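Local coordinates for protein HcgB (Methanococcus maripaludis, PDB 5D5P) that probably transfers a guanylyl group to a pyridinol precursor during biosynthesis of the iron-guanylylpyridinol (FeGP) cofactor of [Fe]-hydrogenase, at residues K38-T44 against D62-L68; G86-V90 against M116-G120; S111-I115 against E145-L150. All blocks are in the same frame, centred on the assembly; numbering follows the deposited sequence.

Contact 1. Residues K38-T44 against D62-L68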
ATOM      1  N   LYS A  38     -20.363  -5.573  11.777  1.00 32.01           N
ATOM      2  CA  LYS A  38     -21.315  -6.667  11.963  1.00 36.39           C
ATOM      3  C   LYS A  38     -21.260  -7.683  10.842  1.00 37.02           C
ATOM      4  O   LYS A  38     -21.658  -8.834  11.026  1.00 37.16           O
ATOM      5  CB  LYS A  38     -22.733  -6.130  12.138  1.00 40.47           C
ATOM      6  CG  LYS A  38     -22.795  -5.159  13.294  1.00 46.10           C
ATOM      7  CD  LYS A  38     -22.209  -5.803  14.546  1.00 51.87           C
ATOM      8  CE  LYS A  38     -22.286  -4.880  15.759  1.00 57.41           C
ATOM      9  NZ  LYS A  38     -21.821  -5.573  16.990  1.00 62.58           N
ATOM     10  N   ASN A  39     -20.794  -7.244   9.674  1.00 33.79           N
ATOM     11  CA  ASN A  39     -20.704  -8.123   8.527  1.00 33.65           C
ATOM     12  C   ASN A  39     -19.383  -7.834   7.849  1.00 32.43           C
ATOM     13  O   ASN A  39     -19.140  -6.732   7.335  1.00 32.63           O
ATOM     14  CB  ASN A  39     -21.887  -7.904   7.583  1.00 38.97           C
ATOM     15  CG  ASN A  39     -23.174  -8.428   8.154  1.00 45.59           C
ATOM     16  OD1 ASN A  39     -23.394  -9.636   8.210  1.00 47.69           O
ATOM     17  ND2 ASN A  39     -24.039  -7.524   8.591  1.00 49.65           N
ATOM     18  N   VAL A  40     -18.525  -8.848   7.841  1.00 25.02           N
ATOM     19  CA  VAL A  40     -17.182  -8.696   7.306  1.00 24.57           C
ATOM     20  C   VAL A  40     -17.043  -9.574   6.094  1.00 25.62           C
ATOM     21  O   VAL A  40     -17.361 -10.750   6.165  1.00 25.79           O
ATOM     22  CB  VAL A  40     -16.122  -9.088   8.357  1.00 27.22           C
ATOM     23  CG1 VAL A  40     -14.721  -9.001   7.773  1.00 25.09           C
ATOM     24  CG2 VAL A  40     -16.233  -8.195   9.604  1.00 31.16           C
ATOM     25  N   THR A  41     -16.554  -9.014   4.989  1.00 24.94           N
ATOM     26  CA  THR A  41     -16.310  -9.800   3.787  1.00 24.05           C
ATOM     27  C   THR A  41     -14.827  -9.914   3.550  1.00 22.03           C
ATOM     28  O   THR A  41     -14.107  -8.923   3.613  1.00 22.41           O
ATOM     29  CB  THR A  41     -16.999  -9.177   2.544  1.00 21.24           C
ATOM     30  OG1 THR A  41     -18.416  -9.361   2.638  1.00 28.22           O
ATOM     31  CG2 THR A  41     -16.525  -9.857   1.250  1.00 22.92           C
ATOM     32  N   VAL A  42     -14.360 -11.134   3.307  1.00 22.14           N
ATOM     33  CA  VAL A  42     -12.975 -11.350   2.937  1.00 21.36           C
ATOM     34  C   VAL A  42     -12.951 -11.597   1.432  1.00 21.99           C
ATOM     35  O   VAL A  42     -13.629 -12.479   0.921  1.00 22.99           O
ATOM     36  CB  VAL A  42     -12.342 -12.529   3.694  1.00 22.14           C
ATOM     37  CG1 VAL A  42     -10.880 -12.579   3.403  1.00 19.35           C
ATOM     38  CG2 VAL A  42     -12.603 -12.381   5.212  1.00 24.22           C
ATOM     39  N   ALA A  43     -12.195 -10.771   0.731  1.00 21.36           N
ATOM     40  CA  ALA A  43     -12.204 -10.757  -0.724  1.00 21.69           C
ATOM     41  C   ALA A  43     -11.286 -11.840  -1.251  1.00 25.90           C
ATOM     42  O   ALA A  43     -10.264 -11.557  -1.847  1.00 26.87           O
ATOM     43  CB  ALA A  43     -11.774  -9.363  -1.255  1.00 24.76           C
ATOM     44  N   THR A  44     -11.652 -13.091  -1.012  1.00 25.62           N
ATOM     45  CA  THR A  44     -10.877 -14.228  -1.487  1.00 25.85           C
ATOM     46  C   THR A  44     -11.807 -15.376  -1.740  1.00 25.45           C
ATOM     47  O   THR A  44     -12.893 -15.422  -1.172  1.00 28.93           O
ATOM     48  CB  THR A  44      -9.833 -14.672  -0.459  1.00 25.96           C
ATOM     49  OG1 THR A  44      -9.012 -15.684  -1.040  1.00 28.68           O
ATOM     50  CG2 THR A  44     -10.522 -15.243   0.786  1.00 26.79           C
ATOM     51  N   ASP A  62     -17.793  -9.127  16.809  1.00 46.30           N
ATOM     52  CA  ASP A  62     -18.990  -9.975  16.853  1.00 50.41           C
ATOM     53  C   ASP A  62     -19.667  -9.938  15.496  1.00 51.23           C
ATOM     54  O   ASP A  62     -20.778  -9.409  15.375  1.00 53.15           O
ATOM     55  CB  ASP A  62     -19.969  -9.520  17.931  1.00 54.33           C
ATOM     56  CG  ASP A  62     -19.404  -9.658  19.319  1.00 66.64           C
ATOM     57  OD1 ASP A  62     -18.935 -10.770  19.649  1.00 70.62           O
ATOM     58  OD2 ASP A  62     -19.429  -8.664  20.084  1.00 72.69           O
ATOM     59  N   ALA A  63     -18.994 -10.454  14.473  1.00 49.40           N
ATOM     60  CA  ALA A  63     -19.481 -10.281  13.114  1.00 47.09           C
ATOM     61  C   ALA A  63     -19.763 -11.584  12.392  1.00 47.87           C
ATOM     62  O   ALA A  63     -19.179 -12.618  12.711  1.00 54.18           O
ATOM     63  CB  ALA A  63     -18.483  -9.469  12.317  1.00 41.90           C
ATOM     64  N   ASN A  64     -20.685 -11.538  11.436  1.00 41.16           N
ATOM     65  CA  ASN A  64     -20.776 -12.594  10.440  1.00 40.26           C
ATOM     66  C   ASN A  64     -19.609 -12.383   9.506  1.00 36.71           C
ATOM     67  O   ASN A  64     -19.516 -11.312   8.914  1.00 35.29           O
ATOM     68  CB  ASN A  64     -22.101 -12.520   9.671  1.00 43.78           C
ATOM     69  CG  ASN A  64     -23.306 -12.492  10.579  1.00 58.35           C
ATOM     70  OD1 ASN A  64     -23.351 -13.181  11.603  1.00 65.91           O
ATOM     71  ND2 ASN A  64     -24.294 -11.676  10.220  1.00 62.64           N
ATOM     72  N   ILE A  65     -18.747 -13.379   9.310  1.00 32.55           N
ATOM     73  CA  ILE A  65     -17.589 -13.190   8.416  1.00 25.94           C
ATOM     74  C   ILE A  65     -17.771 -14.098   7.230  1.00 26.13           C
ATOM     75  O   ILE A  65     -18.000 -15.281   7.403  1.00 28.08           O
ATOM     76  CB  ILE A  65     -16.231 -13.506   9.102  1.00 30.86           C
ATOM     77  CG1 ILE A  65     -16.088 -12.698  10.395  1.00 32.74           C
ATOM     78  CG2 ILE A  65     -15.093 -13.198   8.171  1.00 26.31           C
ATOM     79  CD1 ILE A  65     -14.850 -13.064  11.201  1.00 36.79           C
ATOM     80  N   SER A  66     -17.656 -13.559   6.018  1.00 26.40           N
ATOM     81  CA  SER A  66     -18.012 -14.335   4.823  1.00 29.47           C
ATOM     82  C   SER A  66     -16.945 -14.217   3.754  1.00 26.36           C
ATOM     83  O   SER A  66     -16.281 -13.193   3.687  1.00 29.36           O
ATOM     84  CB  SER A  66     -19.337 -13.826   4.252  1.00 31.58           C
ATOM     85  OG  SER A  66     -20.362 -13.915   5.219  1.00 43.18           O
ATOM     86  N   MET A  67     -16.797 -15.242   2.905  1.00 28.20           N
ATOM     87  CA  MET A  67     -15.945 -15.069   1.715  1.00 28.00           C
ATOM     88  C   MET A  67     -16.748 -14.331   0.669  1.00 29.36           C
ATOM     89  O   MET A  67     -17.941 -14.511   0.561  1.00 33.81           O
ATOM     90  CB  MET A  67     -15.472 -16.395   1.097  1.00 36.00           C
ATOM     91  CG  MET A  67     -14.293 -17.068   1.739  1.00 42.32           C
ATOM     92  SD  MET A  67     -13.706 -18.491   0.766  1.00 45.24           S
ATOM     93  CE  MET A  67     -15.193 -19.483   0.771  1.00 54.67           C
ATOM     94  N   LEU A  68     -16.057 -13.632  -0.204  1.00 28.21           N
ATOM     95  CA  LEU A  68     -16.695 -12.995  -1.342  1.00 32.06           C
ATOM     96  C   LEU A  68     -17.018 -14.058  -2.376  1.00 33.18           C
ATOM     97  O   LEU A  68     -16.139 -14.832  -2.749  1.00 33.23           O
ATOM     98  CB  LEU A  68     -15.779 -11.935  -1.934  1.00 29.80           C
ATOM     99  CG  LEU A  68     -16.262 -11.145  -3.156  1.00 30.52           C
ATOM    100  CD1 LEU A  68     -17.456 -10.289  -2.786  1.00 35.59           C
ATOM    101  CD2 LEU A  68     -15.144 -10.297  -3.657  1.00 25.85           C
TER
HETATM  102  O   HOH W   1     -18.639  -6.323  15.807  1.00 36.28           O
HETATM  103  O   HOH W   2     -23.257  -9.886  13.308  1.00 49.44           O
HETATM  104  O   HOH W   3     -19.465 -11.434   0.098  1.00 61.83           O
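Strands 39-43 and 64-67 run parallel, with axes 4.7 Å apart at closest approach and directions 23° apart. Five backbone hydrogen bonds set the ladder: Asn64 N to Lys38 O (2.9 Å), Val40 N to Asn64 O (2.9 Å), Ser66 N to Val40 O (2.8 Å), Val42 N to Ser66 O (2.8 Å) and Leu68 N to Val42 O (2.9 Å). Ala43, next after the last of these bonds, is the centre of an inverse gamma turn. On one face Asn64 ND2 donates to Asn39 OD1 (3.0 Å), and Thr41 CG2 reaches Leu68 CB (3.9 Å). The other face is apolar: Val40 CG2 meets Ala63 CB (3.7 Å) and Val42 CG2 meets Ile65 CG2 (4.0 Å), while Phe50 of helix 47-57 covers Val42 and Met67. Water 2 links Lys38 O to Asp62 O where the pairing begins. Parallel neighbours joined through helix 47-57 form a beta-alpha-beta crossover unit, here at one margin of the chain's mixed sheet.

Contact 2. Residues G86-V90 against M116-G120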
ATOM      1  N   GLY A  86     -10.914  -5.383  -3.338  1.00 21.09           N
ATOM      2  CA  GLY A  86     -11.677  -4.836  -2.228  1.00 23.11           C
ATOM      3  C   GLY A  86     -12.901  -4.086  -2.707  1.00 20.57           C
ATOM      4  O   GLY A  86     -13.982  -4.203  -2.117  1.00 20.78           O
ATOM      5  N   LEU A  87     -12.752  -3.323  -3.789  1.00 18.00           N
ATOM      6  CA  LEU A  87     -13.876  -2.536  -4.281  1.00 21.05           C
ATOM      7  C   LEU A  87     -14.956  -3.405  -4.881  1.00 20.44           C
ATOM      8  O   LEU A  87     -16.135  -3.045  -4.847  1.00 21.01           O
ATOM      9  CB  LEU A  87     -13.397  -1.507  -5.311  1.00 20.84           C
ATOM     10  CG  LEU A  87     -12.541  -0.440  -4.618  1.00 20.92           C
ATOM     11  CD1 LEU A  87     -11.946   0.469  -5.676  1.00 21.45           C
ATOM     12  CD2 LEU A  87     -13.422   0.365  -3.640  1.00 21.15           C
ATOM     13  N   ILE A  88     -14.591  -4.572  -5.412  1.00 19.93           N
ATOM     14  CA  ILE A  88     -15.643  -5.493  -5.858  1.00 19.00           C
ATOM     15  C   ILE A  88     -16.526  -5.874  -4.686  1.00 19.45           C
ATOM     16  O   ILE A  88     -17.754  -5.906  -4.807  1.00 23.18           O
ATOM     17  CB  ILE A  88     -15.057  -6.778  -6.486  1.00 19.79           C
ATOM     18  CG1 ILE A  88     -14.385  -6.421  -7.792  1.00 22.37           C
ATOM     19  CG2 ILE A  88     -16.154  -7.814  -6.720  1.00 24.81           C
ATOM     20  CD1 ILE A  88     -13.589  -7.574  -8.419  1.00 22.32           C
ATOM     21  N   ALA A  89     -15.907  -6.148  -3.532  1.00 20.83           N
ATOM     22  CA  ALA A  89     -16.700  -6.505  -2.359  1.00 23.95           C
ATOM     23  C   ALA A  89     -17.514  -5.306  -1.867  1.00 23.24           C
ATOM     24  O   ALA A  89     -18.700  -5.422  -1.566  1.00 25.59           O
ATOM     25  CB  ALA A  89     -15.788  -7.062  -1.228  1.00 20.30           C
ATOM     26  N   VAL A  90     -16.878  -4.145  -1.802  1.00 21.86           N
ATOM     27  CA  VAL A  90     -17.594  -2.920  -1.446  1.00 21.85           C
ATOM     28  C   VAL A  90     -18.827  -2.643  -2.321  1.00 23.27           C
ATOM     29  O   VAL A  90     -19.920  -2.325  -1.798  1.00 24.29           O
ATOM     30  CB  VAL A  90     -16.655  -1.704  -1.510  1.00 23.27           C
ATOM     31  CG1 VAL A  90     -17.451  -0.383  -1.443  1.00 25.84           C
ATOM     32  CG2 VAL A  90     -15.615  -1.799  -0.406  1.00 22.85           C
ATOM     33  N   MET A 116     -10.612  -2.212   4.560  1.00 17.39           N
ATOM     34  CA  MET A 116     -11.421  -1.138   4.010  1.00 19.45           C
ATOM     35  C   MET A 116     -12.795  -1.073   4.681  1.00 21.17           C
ATOM     36  O   MET A 116     -13.313  -2.085   5.173  1.00 21.90           O
ATOM     37  CB  MET A 116     -11.560  -1.336   2.507  1.00 20.56           C
ATOM     38  CG  MET A 116     -10.201  -1.209   1.791  1.00 17.73           C
ATOM     39  SD  MET A 116     -10.256  -1.942   0.131  1.00 27.95           S
ATOM     40  CE  MET A 116     -11.533  -1.026  -0.691  1.00 28.25           C
ATOM     41  N   ASP A 117     -13.413   0.108   4.693  1.00 21.13           N
ATOM     42  CA  ASP A 117     -14.732   0.187   5.309  1.00 26.02           C
ATOM     43  C   ASP A 117     -15.819   0.095   4.226  1.00 23.42           C
ATOM     44  O   ASP A 117     -15.537  -0.206   3.064  1.00 21.57           O
ATOM     45  CB  ASP A 117     -14.887   1.469   6.153  1.00 28.84           C
ATOM     46  CG  ASP A 117     -15.199   2.713   5.320  1.00 34.25           C
ATOM     47  OD1 ASP A 117     -15.036   2.703   4.092  1.00 24.40           O
ATOM     48  OD2 ASP A 117     -15.720   3.691   5.899  1.00 45.21           O
ATOM     49  N   LYS A 118     -17.058   0.345   4.626  1.00 23.20           N
ATOM     50  CA  LYS A 118     -18.198   0.087   3.747  1.00 23.55           C
ATOM     51  C   LYS A 118     -18.234   0.958   2.511  1.00 24.11           C
ATOM     52  O   LYS A 118     -18.946   0.631   1.562  1.00 25.41           O
ATOM     53  CB  LYS A 118     -19.502   0.255   4.536  1.00 28.62           C
ATOM     54  CG  LYS A 118     -19.637   1.628   5.144  1.00 37.61           C
ATOM     55  CD  LYS A 118     -20.936   1.772   5.935  1.00 43.89           C
ATOM     56  CE  LYS A 118     -20.946   3.083   6.710  1.00 47.23           C
ATOM     57  NZ  LYS A 118     -20.722   4.244   5.806  1.00 46.85           N
ATOM     58  N   LYS A 119     -17.485   2.062   2.528  1.00 21.85           N
ATOM     59  CA  LYS A 119     -17.373   2.966   1.361  1.00 19.80           C
ATOM     60  C   LYS A 119     -16.118   2.759   0.543  1.00 21.80           C
ATOM     61  O   LYS A 119     -15.889   3.462  -0.428  1.00 24.02           O
ATOM     62  CB  LYS A 119     -17.373   4.441   1.807  1.00 23.63           C
ATOM     63  CG  LYS A 119     -18.667   4.911   2.432  1.00 30.32           C
ATOM     64  CD  LYS A 119     -18.631   6.399   2.730  1.00 34.66           C
ATOM     65  CE  LYS A 119     -20.010   6.914   3.087  1.00 39.22           C
ATOM     66  NZ  LYS A 119     -19.951   8.285   3.608  1.00 46.11           N
ATOM     67  N   GLY A 120     -15.282   1.831   0.969  1.00 20.16           N
ATOM     68  CA  GLY A 120     -14.015   1.603   0.281  1.00 20.89           C
ATOM     69  C   GLY A 120     -12.860   2.446   0.817  1.00 24.80           C
ATOM     70  O   GLY A 120     -11.732   2.389   0.288  1.00 21.78           O
TER
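Met116, with chi angles m, t and p, folds its thioether so that the CE methyl lies against helix 81-92. CE comes 3.9 Å from Gly86 C, 3.8 Å from Leu87 CD2 and 4.2 Å from Val90 CG2. The approach depends on the bare Gly86: a CB built there would stand 2.5 Å from Met116 SD, a clash. One helical turn on, Val90 (chi1 t) directs both methyls at the turn from Asp117 to Gly120. Its CG1 lies 3.5 Å from Lys118 O, and its CG2 lies 3.8 Å from both Asp117 O and Gly120 CA.

The turn is type I, closed by Gly120 N to Asp117 O at 2.9 Å. Asp117, in the p rotamer, adds an Asx turn by accepting from Lys119 N at OD1 (3.0 Å), and its OD2 forms a salt bridge with Arg121. Gly120 has phi/psi of 90/6, where a CB would jam against the preceding carbonyl oxygen and also clash with Leu87 CD2. From within the turn, Lys119 O is hydrogen-bonded to Arg79 of the second subunit. The contact is van der Waals in kind, methyl against methyl around Met116 CE and methyl against backbone at the turn. Gly86 permits the first approach, Gly120 the second.

Contact 3. Residues S111-I115 against E145-L150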
ATOM      1  N   SER A 111       2.777  -8.376  -2.410  1.00 20.59           N
ATOM      2  CA  SER A 111       1.393  -8.350  -1.953  1.00 21.32           C
ATOM      3  C   SER A 111       1.076  -7.201  -1.049  1.00 18.66           C
ATOM      4  O   SER A 111       1.922  -6.733  -0.292  1.00 20.43           O
ATOM      5  CB  SER A 111       1.048  -9.641  -1.202  1.00 26.82           C
ATOM      6  OG  SER A 111       1.156 -10.739  -2.085  1.00 35.74           O
ATOM      7  N   LEU A 112      -0.189  -6.787  -1.128  1.00 18.83           N
ATOM      8  CA  LEU A 112      -0.743  -5.757  -0.247  1.00 18.32           C
ATOM      9  C   LEU A 112      -2.014  -6.301   0.378  1.00 19.47           C
ATOM     10  O   LEU A 112      -2.864  -6.859  -0.342  1.00 19.27           O
ATOM     11  CB  LEU A 112      -1.050  -4.467  -1.054  1.00 17.83           C
ATOM     12  CG  LEU A 112      -1.825  -3.384  -0.320  1.00 19.35           C
ATOM     13  CD1 LEU A 112      -0.980  -2.726   0.788  1.00 20.77           C
ATOM     14  CD2 LEU A 112      -2.311  -2.325  -1.330  1.00 19.44           C
ATOM     15  N   LEU A 113      -2.127  -6.202   1.706  1.00 19.25           N
ATOM     16  CA  LEU A 113      -3.394  -6.457   2.382  1.00 20.23           C
ATOM     17  C   LEU A 113      -3.975  -5.104   2.824  1.00 20.02           C
ATOM     18  O   LEU A 113      -3.257  -4.252   3.315  1.00 19.50           O
ATOM     19  CB  LEU A 113      -3.201  -7.403   3.597  1.00 20.48           C
ATOM     20  CG  LEU A 113      -4.469  -7.660   4.417  1.00 19.75           C
ATOM     21  CD1 LEU A 113      -4.408  -9.071   5.011  1.00 26.61           C
ATOM     22  CD2 LEU A 113      -4.580  -6.671   5.563  1.00 21.83           C
ATOM     23  N   LEU A 114      -5.281  -4.918   2.632  1.00 19.01           N
ATOM     24  CA  LEU A 114      -5.983  -3.714   3.073  1.00 18.42           C
ATOM     25  C   LEU A 114      -7.180  -4.094   3.916  1.00 17.09           C
ATOM     26  O   LEU A 114      -7.831  -5.124   3.689  1.00 18.95           O
ATOM     27  CB  LEU A 114      -6.476  -2.881   1.880  1.00 16.96           C
ATOM     28  CG  LEU A 114      -5.401  -2.330   0.926  1.00 17.94           C
ATOM     29  CD1 LEU A 114      -6.096  -1.715  -0.313  1.00 20.19           C
ATOM     30  CD2 LEU A 114      -4.551  -1.287   1.623  1.00 18.81           C
ATOM     31  N   ILE A 115      -7.445  -3.282   4.924  1.00 17.15           N
ATOM     32  CA  ILE A 115      -8.736  -3.300   5.600  1.00 18.48           C
ATOM     33  C   ILE A 115      -9.458  -2.024   5.199  1.00 17.70           C
ATOM     34  O   ILE A 115      -8.929  -0.918   5.385  1.00 19.39           O
ATOM     35  CB  ILE A 115      -8.584  -3.394   7.119  1.00 19.27           C
ATOM     36  CG1 ILE A 115      -7.708  -4.595   7.478  1.00 18.69           C
ATOM     37  CG2 ILE A 115      -9.963  -3.452   7.780  1.00 24.01           C
ATOM     38  CD1 ILE A 115      -7.563  -4.802   9.010  1.00 20.03           C
ATOM     39  N   GLU A 145       0.609 -10.465   7.616  1.00 23.99           N
ATOM     40  CA  GLU A 145       0.076  -9.260   6.965  1.00 25.68           C
ATOM     41  C   GLU A 145      -1.040  -8.704   7.831  1.00 22.30           C
ATOM     42  O   GLU A 145      -1.104  -7.497   8.080  1.00 21.84           O
ATOM     43  CB  GLU A 145      -0.467  -9.545   5.548  1.00 26.65           C
ATOM     44  CG  GLU A 145       0.611  -9.758   4.484  1.00 29.37           C
ATOM     45  CD  GLU A 145       0.047 -10.321   3.189  1.00 36.73           C
ATOM     46  OE1 GLU A 145      -1.191 -10.544   3.121  1.00 37.83           O
ATOM     47  OE2 GLU A 145       0.843 -10.550   2.242  1.00 34.89           O
ATOM     48  N   LEU A 146      -1.910  -9.598   8.293  1.00 21.33           N
ATOM     49  CA  LEU A 146      -3.120  -9.122   8.977  1.00 23.62           C
ATOM     50  C   LEU A 146      -2.795  -8.618  10.369  1.00 25.71           C
ATOM     51  O   LEU A 146      -3.284  -7.557  10.792  1.00 25.20           O
ATOM     52  CB  LEU A 146      -4.178 -10.218   9.023  1.00 23.90           C
ATOM     53  CG  LEU A 146      -5.492  -9.846   9.715  1.00 23.00           C
ATOM     54  CD1 LEU A 146      -6.057  -8.582   9.106  1.00 23.04           C
ATOM     55  CD2 LEU A 146      -6.495 -10.997   9.537  1.00 25.10           C
ATOM     56  N   ILE A 147      -1.964  -9.369  11.079  1.00 25.70           N
ATOM     57  CA  ILE A 147      -1.544  -8.972  12.421  1.00 27.10           C
ATOM     58  C   ILE A 147      -0.801  -7.629  12.346  1.00 25.81           C
ATOM     59  O   ILE A 147      -1.004  -6.742  13.192  1.00 27.33           O
ATOM     60  CB  ILE A 147      -0.665 -10.040  13.081  1.00 31.57           C
ATOM     61  CG1 ILE A 147      -1.527 -11.258  13.427  1.00 35.37           C
ATOM     62  CG2 ILE A 147      -0.027  -9.500  14.342  1.00 29.26           C
ATOM     63  CD1 ILE A 147      -0.759 -12.384  14.051  1.00 42.66           C
ATOM     64  N   THR A 148       0.034  -7.470  11.329  1.00 26.73           N
ATOM     65  CA  THR A 148       0.760  -6.210  11.144  1.00 26.93           C
ATOM     66  C   THR A 148      -0.200  -5.048  10.880  1.00 24.44           C
ATOM     67  O   THR A 148      -0.056  -3.965  11.462  1.00 23.14           O
ATOM     68  CB  THR A 148       1.781  -6.318   9.980  1.00 32.65           C
ATOM     69  OG1 THR A 148       2.811  -7.251  10.357  1.00 30.09           O
ATOM     70  CG2 THR A 148       2.454  -4.985   9.732  1.00 36.14           C
ATOM     71  N   ALA A 149      -1.181  -5.283  10.015  1.00 22.30           N
ATOM     72  CA  ALA A 149      -2.119  -4.214   9.645  1.00 23.23           C
ATOM     73  C   ALA A 149      -2.935  -3.804  10.865  1.00 24.35           C
ATOM     74  O   ALA A 149      -3.240  -2.614  11.048  1.00 23.03           O
ATOM     75  CB  ALA A 149      -3.026  -4.652   8.491  1.00 22.39           C
ATOM     76  N   LEU A 150      -3.270  -4.769  11.720  1.00 22.19           N
ATOM     77  CA  LEU A 150      -4.031  -4.426  12.919  1.00 21.54           C
ATOM     78  C   LEU A 150      -3.147  -3.724  13.944  1.00 24.28           C
ATOM     79  O   LEU A 150      -3.570  -2.733  14.523  1.00 25.65           O
ATOM     80  CB  LEU A 150      -4.685  -5.661  13.535  1.00 23.34           C
ATOM     81  CG  LEU A 150      -5.802  -6.267  12.684  1.00 25.39           C
ATOM     82  CD1 LEU A 150      -6.133  -7.655  13.195  1.00 26.16           C
ATOM     83  CD2 LEU A 150      -7.056  -5.387  12.667  1.00 23.40           C
TER
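Leu113 overlaps the inner side of helix 138-151, with CD2 3.9 Å from Ala149 CB and CD1 4.2 Å from Leu146 CB. Its 83 Å² of covered area is the largest share of any residue in the contact, and its chi2 of 149° lies between the usual wells. Two residues along the strand, Ile115 points its CA-CB bond the same way and sends CD1 to Leu150 CD2 (3.7 Å) and Leu146 CD1 (4.1 Å). Leu112 and Leu114 point away, so strand 111-115 meets the helix through every second residue. The segment axes pass 8.8 Å apart at an angle of 49°, a distance bridged by these side chains. Leu146 and Leu150 also touch Ile56 of helix 47-57, which carries the apolar layer across to the neighbouring helix.

At the start of the contact the character changes. Glu145, extended at chi2 (t), lays its carboxylate along the strand, with OE2 3.6 Å from Ser111 CB and OE1 3.8 Å from Leu113 CB. Its polar partners lie on the flanking strands: Arg101 makes a salt bridge to OE1 and Ser128 a hydrogen bond to OE2. The contact thus combines leucine and isoleucine packing at one end with a buried carboxylate at the other, whose charge is met by an arginine of the same sheet.

All three contacts reach one mixed sheet. Contacts 1 and 2 have centres 12 Å apart and touch directly: Thr41 CG2 lies 3.8 Å from Ala89 CB, and Leu68 CD1 lies 3.9 Å from Ala89 CA, so the helix of contact 2 also packs against the strand pair of contact 1. Contacts 2 and 3 share strand 111-117 and engage opposite faces of it, Met116 meeting helix 81-92 and Leu113 and Ile115 meeting helix 138-151; their centres are 15 Å apart. Contacts 1 and 3, also 15 Å between centres, approach only to about 7 Å at nearest atoms, with helix 47-57 touching both. The result is an alpha/beta/alpha layering, and all three contacts are described here as packing of the fold.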